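Local coordinates for protein flavin-containing monooxygenase (Allium sativum, PDB 6WPU) that probably uses its bound flavin-adenine dinucleotide to oxygenate the sulfur of S-allyl-L-cysteine, a flavin-dependent S-monooxygenase reaction of garlic, at residues Phe213-Ala227 with Ser284-Tyr296. Sequence-based numbering, arbitrary orientation.
Sequences FHDQVVVIIGSSASA and SVHVDVIMHCTGY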
# COMPACT_ATOMS: atom_id res chain seq x y z
N PHE A 213 -24.27 2.19 9.85
CA PHE A 213 -24.87 2.85 8.70
C PHE A 213 -26.29 2.35 8.42
O PHE A 213 -26.87 2.69 7.39
CB PHE A 213 -23.99 2.66 7.45
CG PHE A 213 -22.58 3.20 7.60
CD1 PHE A 213 -21.58 2.44 8.18
CD2 PHE A 213 -22.27 4.48 7.17
CE1 PHE A 213 -20.30 2.95 8.34
CE2 PHE A 213 -20.99 4.99 7.31
CZ PHE A 213 -20.00 4.22 7.89
N HIS A 214 -26.83 1.52 9.31
CA HIS A 214 -28.17 0.99 9.16
C HIS A 214 -29.18 2.09 8.84
O HIS A 214 -29.30 3.08 9.57
CB HIS A 214 -28.55 0.27 10.45
CG HIS A 214 -29.93 -0.31 10.42
ND1 HIS A 214 -30.73 -0.40 11.54
CD2 HIS A 214 -30.65 -0.81 9.39
CE1 HIS A 214 -31.89 -0.93 11.19
NE2 HIS A 214 -31.87 -1.19 9.90
N ASP A 215 -29.88 1.94 7.72
CA ASP A 215 -30.92 2.88 7.30
C ASP A 215 -30.40 4.30 7.03
O ASP A 215 -31.17 5.26 7.00
CB ASP A 215 -32.06 2.93 8.32
CG ASP A 215 -33.35 3.50 7.74
OD1 ASP A 215 -33.64 3.17 6.57
OD2 ASP A 215 -34.04 4.27 8.44
N GLN A 216 -29.10 4.47 6.83
CA GLN A 216 -28.55 5.78 6.50
C GLN A 216 -28.45 5.92 4.99
O GLN A 216 -28.44 4.93 4.25
CB GLN A 216 -27.16 5.97 7.11
CG GLN A 216 -27.10 5.82 8.63
CD GLN A 216 -28.08 6.75 9.31
OE1 GLN A 216 -27.84 7.95 9.38
NE2 GLN A 216 -29.19 6.21 9.80
N VAL A 217 -28.37 7.17 4.53
CA VAL A 217 -28.03 7.48 3.14
C VAL A 217 -26.57 7.89 3.11
O VAL A 217 -26.18 8.89 3.74
CB VAL A 217 -28.94 8.58 2.57
CG1 VAL A 217 -28.48 8.93 1.16
CG2 VAL A 217 -30.41 8.15 2.56
N VAL A 218 -25.75 7.14 2.37
CA VAL A 218 -24.30 7.24 2.41
C VAL A 218 -23.78 7.56 1.01
O VAL A 218 -24.18 6.92 0.03
CB VAL A 218 -23.66 5.94 2.93
CG1 VAL A 218 -22.13 6.12 3.11
CG2 VAL A 218 -24.32 5.51 4.24
N VAL A 219 -22.90 8.55 0.93
CA VAL A 219 -22.17 8.83 -0.30
C VAL A 219 -20.72 8.38 -0.11
O VAL A 219 -20.08 8.72 0.90
CB VAL A 219 -22.25 10.32 -0.67
CG1 VAL A 219 -21.41 10.61 -1.92
CG2 VAL A 219 -23.72 10.73 -0.90
N ILE A 220 -20.23 7.57 -1.04
CA ILE A 220 -18.85 7.10 -1.06
C ILE A 220 -18.18 7.77 -2.24
O ILE A 220 -18.58 7.55 -3.39
CB ILE A 220 -18.75 5.57 -1.19
CG1 ILE A 220 -19.71 4.83 -0.25
CG2 ILE A 220 -17.33 5.11 -1.00
CD1 ILE A 220 -19.22 4.67 1.13
N ILE A 221 -17.16 8.60 -1.98
CA ILE A 221 -16.40 9.25 -3.04
C ILE A 221 -15.15 8.42 -3.30
O ILE A 221 -14.27 8.31 -2.43
CB ILE A 221 -16.01 10.69 -2.67
CG1 ILE A 221 -17.24 11.50 -2.24
CG2 ILE A 221 -15.30 11.36 -3.83
CD1 ILE A 221 -16.88 12.83 -1.63
N GLY A 222 -15.05 7.85 -4.50
CA GLY A 222 -13.83 7.18 -4.90
C GLY A 222 -13.97 6.54 -6.26
O GLY A 222 -15.08 6.19 -6.66
N SER A 223 -12.86 6.37 -6.98
CA SER A 223 -12.89 5.79 -8.32
C SER A 223 -12.30 4.39 -8.38
O SER A 223 -12.32 3.78 -9.45
CB SER A 223 -12.15 6.70 -9.30
OG SER A 223 -10.85 6.96 -8.81
N SER A 224 -11.79 3.87 -7.28
CA SER A 224 -11.14 2.57 -7.25
C SER A 224 -12.15 1.46 -6.97
O SER A 224 -13.28 1.70 -6.54
CB SER A 224 -10.04 2.54 -6.19
OG SER A 224 -10.61 2.58 -4.90
N ALA A 225 -11.72 0.21 -7.20
CA ALA A 225 -12.55 -0.93 -6.84
C ALA A 225 -12.67 -1.07 -5.32
O ALA A 225 -13.63 -1.65 -4.83
CB ALA A 225 -11.98 -2.21 -7.45
N SER A 226 -11.69 -0.55 -4.58
CA SER A 226 -11.81 -0.47 -3.13
C SER A 226 -13.07 0.30 -2.71
O SER A 226 -13.79 -0.10 -1.79
CB SER A 226 -10.54 0.17 -2.57
OG SER A 226 -10.67 0.43 -1.18
N ALA A 227 -13.35 1.43 -3.38
CA ALA A 227 -14.54 2.19 -3.04
C ALA A 227 -15.80 1.36 -3.31
O ALA A 227 -16.77 1.43 -2.54
CB ALA A 227 -14.57 3.51 -3.80
N SER A 284 -30.53 14.21 -6.79
CA SER A 284 -30.45 14.95 -5.54
C SER A 284 -30.99 14.06 -4.43
O SER A 284 -32.05 13.45 -4.57
CB SER A 284 -31.26 16.25 -5.62
OG SER A 284 -31.15 17.00 -4.42
N VAL A 285 -30.27 13.99 -3.31
CA VAL A 285 -30.69 13.13 -2.22
C VAL A 285 -30.22 13.71 -0.89
O VAL A 285 -29.17 14.36 -0.81
CB VAL A 285 -30.18 11.68 -2.46
CG1 VAL A 285 -28.65 11.60 -2.31
CG2 VAL A 285 -30.90 10.69 -1.54
N HIS A 286 -31.02 13.51 0.16
CA HIS A 286 -30.60 13.91 1.49
C HIS A 286 -29.64 12.86 2.04
O HIS A 286 -29.95 11.67 2.05
CB HIS A 286 -31.78 14.10 2.45
CG HIS A 286 -31.34 14.44 3.85
ND1 HIS A 286 -31.07 13.47 4.80
CD2 HIS A 286 -31.05 15.63 4.42
CE1 HIS A 286 -30.66 14.06 5.91
NE2 HIS A 286 -30.64 15.37 5.71
N VAL A 287 -28.49 13.31 2.52
CA VAL A 287 -27.38 12.43 2.86
C VAL A 287 -27.03 12.60 4.33
O VAL A 287 -26.94 13.73 4.82
CB VAL A 287 -26.17 12.71 1.96
CG1 VAL A 287 -24.97 11.83 2.39
CG2 VAL A 287 -26.54 12.49 0.51
N ASP A 288 -26.87 11.48 5.03
CA ASP A 288 -26.41 11.43 6.41
C ASP A 288 -24.89 11.40 6.53
O ASP A 288 -24.34 12.03 7.43
CB ASP A 288 -27.02 10.20 7.11
CG ASP A 288 -28.54 10.15 6.97
OD1 ASP A 288 -29.21 11.04 7.53
OD2 ASP A 288 -29.06 9.24 6.27
N VAL A 289 -24.21 10.65 5.66
CA VAL A 289 -22.77 10.41 5.76
C VAL A 289 -22.12 10.58 4.39
O VAL A 289 -22.58 10.00 3.40
CB VAL A 289 -22.44 9.01 6.31
CG1 VAL A 289 -20.89 8.85 6.50
CG2 VAL A 289 -23.17 8.73 7.59
N ILE A 290 -21.02 11.34 4.34
CA ILE A 290 -20.14 11.38 3.18
C ILE A 290 -18.81 10.77 3.59
O ILE A 290 -18.20 11.21 4.57
CB ILE A 290 -19.93 12.81 2.66
CG1 ILE A 290 -21.25 13.42 2.17
CG2 ILE A 290 -18.89 12.81 1.55
CD1 ILE A 290 -21.14 14.86 1.78
N MET A 291 -18.37 9.75 2.87
CA MET A 291 -17.10 9.08 3.15
C MET A 291 -16.14 9.33 1.99
O MET A 291 -16.48 9.05 0.84
CB MET A 291 -17.30 7.58 3.37
CG MET A 291 -15.96 6.84 3.62
SD MET A 291 -16.10 5.03 3.68
CE MET A 291 -17.52 4.79 4.76
N HIS A 292 -14.97 9.89 2.29
CA HIS A 292 -13.91 10.02 1.28
C HIS A 292 -13.17 8.69 1.18
O HIS A 292 -12.50 8.28 2.13
CB HIS A 292 -12.91 11.12 1.64
CG HIS A 292 -13.50 12.46 1.88
ND1 HIS A 292 -13.10 13.59 1.20
CD2 HIS A 292 -14.44 12.88 2.77
CE1 HIS A 292 -13.78 14.63 1.63
NE2 HIS A 292 -14.60 14.23 2.59
N CYS A 293 -13.30 8.00 0.05
CA CYS A 293 -12.43 6.85 -0.24
C CYS A 293 -11.39 7.26 -1.28
O CYS A 293 -11.25 6.68 -2.34
CB CYS A 293 -13.24 5.64 -0.69
SG CYS A 293 -12.39 3.99 -0.51
N THR A 294 -10.66 8.33 -0.94
CA THR A 294 -9.78 9.03 -1.86
C THR A 294 -8.30 8.71 -1.63
O THR A 294 -7.44 9.38 -2.19
CB THR A 294 -10.03 10.53 -1.73
OG1 THR A 294 -10.28 10.84 -0.35
CG2 THR A 294 -11.26 10.94 -2.56
N GLY A 295 -7.99 7.71 -0.81
CA GLY A 295 -6.62 7.23 -0.70
C GLY A 295 -5.78 8.01 0.29
O GLY A 295 -6.26 8.66 1.23
N TYR A 296 -4.46 7.93 0.07
CA TYR A 296 -3.49 8.31 1.08
C TYR A 296 -2.35 9.09 0.45
O TYR A 296 -2.24 9.21 -0.78
CB TYR A 296 -2.96 7.06 1.80
CG TYR A 296 -4.07 6.34 2.51
CD1 TYR A 296 -4.38 6.64 3.84
CD2 TYR A 296 -4.84 5.39 1.85
CE1 TYR A 296 -5.41 6.01 4.49
CE2 TYR A 296 -5.89 4.75 2.49
CZ TYR A 296 -6.17 5.06 3.81
OH TYR A 296 -7.22 4.44 4.45
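Val-217 and Asp-288 grip each other twice where two parallel strands, 217-221 and 289-292, come together. The amide N of Val-217 gives a nearly straight bond of 2.8 Å to OD2 of Asp-288, on the lone pair turned away from OD1, while the carbonyl O of Val-217 accepts from the amides of both Asp-288 and Val-289. The carboxylate is carried to that amide by its CG lying opposite the backbone carbonyl carbon (chi1 -53°), and thus takes the place of a main-chain acceptor at the start of the pairing. With an alanine in place of Asp-288, the Val-217 N-H would probably lose its mate and the start of the strand pairing could fray.

From there the backbones alternate regularly: Val-219 N to Val-289 O, Met-291 N to Val-219 O (2.8 Å) and Ile-221 N to Met-291 O, the last almost linear. Cys-293 N to Ile-221 O closes the series.

Apolar side chains fill both faces. Beta-branched valines and isoleucines suit extended backbone. On one face CG2 of Val-219 meets CG2 of Val-287 at 3.6 Å, and CD1 of Ile-221 reaches CG2 of Ile-290 at 3.8 Å. On the other, CD1 of Ile-220 runs alongside Met-291, whose flexible thioether bends at chi3 (-46°), its CE lying 4.0 Å from CZ of Phe-213. The edge of that ring receives CG1 of Val-289 (3.9 Å), and helix 225-234 packs over this side through Ile-230 and Val-234.

Beyond the strand, Gly-222 is apt because a side chain would strike the carbonyl O of Cys-293. Strand 217-221, between 240-244 and 289-292 in a mixed sheet, leads through this glycine into helix 225-234, consistent with a Rossmann-like dinucleotide-binding unit. Main-chain bonds and one carboxylate thus set the register, while hydrophobic faces bury the paired strands.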